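Local coordinates for PixA inclusion body protein (Burkholderia cenocepacia, PDB 4LZK) that is of unknown function but belongs to the PixA family of bacterial inclusion body proteins and probably contributes to such bodies, at residues Thr46-Thr51 / Gly176-Val181. Sequence-based numbering, arbitrary orientation.
Sequences TSIPST and GYFFWV
Ile-48 lies across Phe-178 and beside Trp-180, touching both aromatic side chains on the same face of the sheet, Phe-178 through CG2 and Trp-180 through CG1. From CB, which sits near Phe-179 O, the branches part. CG2 comes within 3.5 Å of Phe-178 CD1 and also nears its CB, the two side chains crossing at about a right angle. CG1, placed between the backbone N and the carbonyl carbon (chi1 74°), lies 3.6 Å from Phe-179 O and 3.8 Å from Trp-180 CB, and chi2 of -173° sets the tip, CD1, anti to CA. A branched aliphatic suits this place because each arm serves a different neighbour; Ile-31 of helix 28-34 and Leu-53 help bury it. The backbones form a short parallel ladder of two bridges, in which strand 46-47 pairs with the long strand 172-186 of a mixed beta sheet. Donors alternate between the strands: Thr-46 N to Tyr-177 O (2.7 Å), Phe-179 N to Thr-46 O, Ile-48 N to Phe-179 O (2.9 Å). Past Ile-48 the two backbones draw apart, and a water takes over, donating to Ile-48 O and accepting from Val-181 N. On the other face Ser-47, small enough to sit close to the Phe-179 ring, sets CB 3.8 Å from CE1, while a second water links its OG to Phe-179 O. Beta-branched Thr-46 lies side by side with Phe-178, its CB and CG2 both near CD1; OG1 accepts a hydrogen bond from Ser-39 N.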
loop_
_atom_site.group_PDB
_atom_site.type_symbol
_atom_site.label_atom_id
_atom_site.label_comp_id
_atom_site.label_asym_id
_atom_site.label_seq_id
_atom_site.Cartn_x
_atom_site.Cartn_y
_atom_site.Cartn_z
ATOM N N THR C 46 -9.568 25.969 9.555
ATOM C CA THR C 46 -9.325 24.924 10.525
ATOM C C THR C 46 -8.477 23.755 9.924
ATOM O O THR C 46 -8.803 23.187 8.936
ATOM C CB THR C 46 -10.616 24.394 11.109
ATOM O OG1 THR C 46 -11.264 25.438 11.884
ATOM C CG2 THR C 46 -10.386 23.182 11.951
ATOM N N SER C 47 -7.374 23.488 10.601
ATOM C CA SER C 47 -6.478 22.371 10.274
ATOM C C SER C 47 -7.197 21.043 10.371
ATOM O O SER C 47 -7.839 20.772 11.383
ATOM C CB SER C 47 -5.334 22.385 11.287
ATOM O OG SER C 47 -4.430 21.406 10.871
ATOM N N ILE C 48 -7.084 20.187 9.364
ATOM C CA ILE C 48 -7.551 18.818 9.414
ATOM C C ILE C 48 -6.438 17.866 9.051
ATOM O O ILE C 48 -5.538 18.212 8.275
ATOM C CB ILE C 48 -8.756 18.522 8.478
ATOM C CG1 ILE C 48 -8.312 18.459 7.005
ATOM C CG2 ILE C 48 -9.862 19.504 8.729
ATOM C CD1 ILE C 48 -9.396 18.335 5.987
ATOM N N PRO C 49 -6.469 16.638 9.613
ATOM C CA PRO C 49 -5.419 15.687 9.250
ATOM C C PRO C 49 -5.588 15.186 7.863
ATOM O O PRO C 49 -6.711 15.171 7.363
ATOM C CB PRO C 49 -5.610 14.556 10.280
ATOM C CG PRO C 49 -7.066 14.618 10.611
ATOM C CD PRO C 49 -7.374 16.104 10.634
ATOM N N SER C 50 -4.514 14.718 7.223
ATOM C CA SER C 50 -4.616 14.184 5.875
ATOM C C SER C 50 -5.366 12.852 5.869
ATOM O O SER C 50 -5.769 12.363 4.859
ATOM C CB SER C 50 -3.203 14.022 5.259
ATOM O OG SER C 50 -2.471 13.147 6.079
ATOM N N THR C 51 -5.581 12.323 7.045
ATOM C CA THR C 51 -6.346 11.120 7.277
ATOM C C THR C 51 -7.859 11.272 6.862
ATOM O O THR C 51 -8.592 10.289 6.562
ATOM C CB THR C 51 -6.166 10.875 8.790
ATOM O OG1 THR C 51 -5.718 9.561 9.023
ATOM C CG2 THR C 51 -7.311 11.203 9.522
ATOM N N GLY C 176 -17.935 25.167 7.634
ATOM C CA GLY C 176 -16.666 25.739 8.046
ATOM C C GLY C 176 -15.586 25.826 6.963
ATOM O O GLY C 176 -15.784 25.348 5.841
ATOM N N TYR C 177 -14.479 26.482 7.312
ATOM C CA TYR C 177 -13.336 26.566 6.429
ATOM C C TYR C 177 -12.191 25.740 6.998
ATOM O O TYR C 177 -11.886 25.821 8.174
ATOM C CB TYR C 177 -12.873 27.970 6.167
ATOM C CG TYR C 177 -13.917 28.879 5.593
ATOM C CD1 TYR C 177 -14.148 28.914 4.209
ATOM C CD2 TYR C 177 -14.682 29.726 6.437
ATOM C CE1 TYR C 177 -15.121 29.743 3.649
ATOM C CE2 TYR C 177 -15.641 30.573 5.898
ATOM C CZ TYR C 177 -15.845 30.610 4.523
ATOM O OH TYR C 177 -16.750 31.482 3.974
ATOM N N PHE C 178 -11.569 24.929 6.156
ATOM C CA PHE C 178 -10.630 23.950 6.595
ATOM C C PHE C 178 -9.439 23.900 5.643
ATOM O O PHE C 178 -9.526 24.416 4.563
ATOM C CB PHE C 178 -11.259 22.538 6.562
ATOM C CG PHE C 178 -12.430 22.357 7.452
ATOM C CD1 PHE C 178 -12.282 21.970 8.730
ATOM C CD2 PHE C 178 -13.709 22.544 6.968
ATOM C CE1 PHE C 178 -13.393 21.740 9.588
ATOM C CE2 PHE C 178 -14.815 22.331 7.784
ATOM C CZ PHE C 178 -14.666 21.924 9.106
ATOM N N PHE C 179 -8.265 23.390 6.125
ATOM C CA PHE C 179 -7.175 23.104 5.265
ATOM C C PHE C 179 -6.416 21.860 5.640
ATOM O O PHE C 179 -6.398 21.455 6.824
ATOM C CB PHE C 179 -6.207 24.276 5.214
ATOM C CG PHE C 179 -5.267 24.354 6.393
ATOM C CD1 PHE C 179 -5.664 24.969 7.547
ATOM C CD2 PHE C 179 -3.940 23.909 6.291
ATOM C CE1 PHE C 179 -4.784 25.069 8.650
ATOM C CE2 PHE C 179 -3.089 23.986 7.392
ATOM C CZ PHE C 179 -3.516 24.611 8.568
ATOM N N TRP C 180 -5.790 21.248 4.644
ATOM C CA TRP C 180 -4.921 20.107 4.886
ATOM C C TRP C 180 -3.591 20.350 4.169
ATOM O O TRP C 180 -3.484 21.242 3.271
ATOM C CB TRP C 180 -5.519 18.838 4.391
ATOM C CG TRP C 180 -5.392 18.550 2.899
ATOM C CD1 TRP C 180 -4.402 17.808 2.312
ATOM C CD2 TRP C 180 -6.257 18.949 1.841
ATOM N NE1 TRP C 180 -4.609 17.710 1.006
ATOM C CE2 TRP C 180 -5.697 18.445 0.635
ATOM C CE3 TRP C 180 -7.431 19.685 1.768
ATOM C CZ2 TRP C 180 -6.294 18.642 -0.623
ATOM C CZ3 TRP C 180 -8.016 19.890 0.531
ATOM C CH2 TRP C 180 -7.451 19.384 -0.658
ATOM N N VAL C 181 -2.571 19.606 4.560
ATOM C CA VAL C 181 -1.285 19.757 3.970
ATOM C C VAL C 181 -0.950 18.495 3.262
ATOM O O VAL C 181 -1.186 17.390 3.798
ATOM C CB VAL C 181 -0.254 20.047 5.063
ATOM C CG1 VAL C 181 1.145 20.127 4.551
ATOM C CG2 VAL C 181 -0.637 21.305 5.814
HETATM O O HOH W 1 -3.564 20.980 8.278
HETATM O O HOH W 2 -3.163 18.175 6.978
#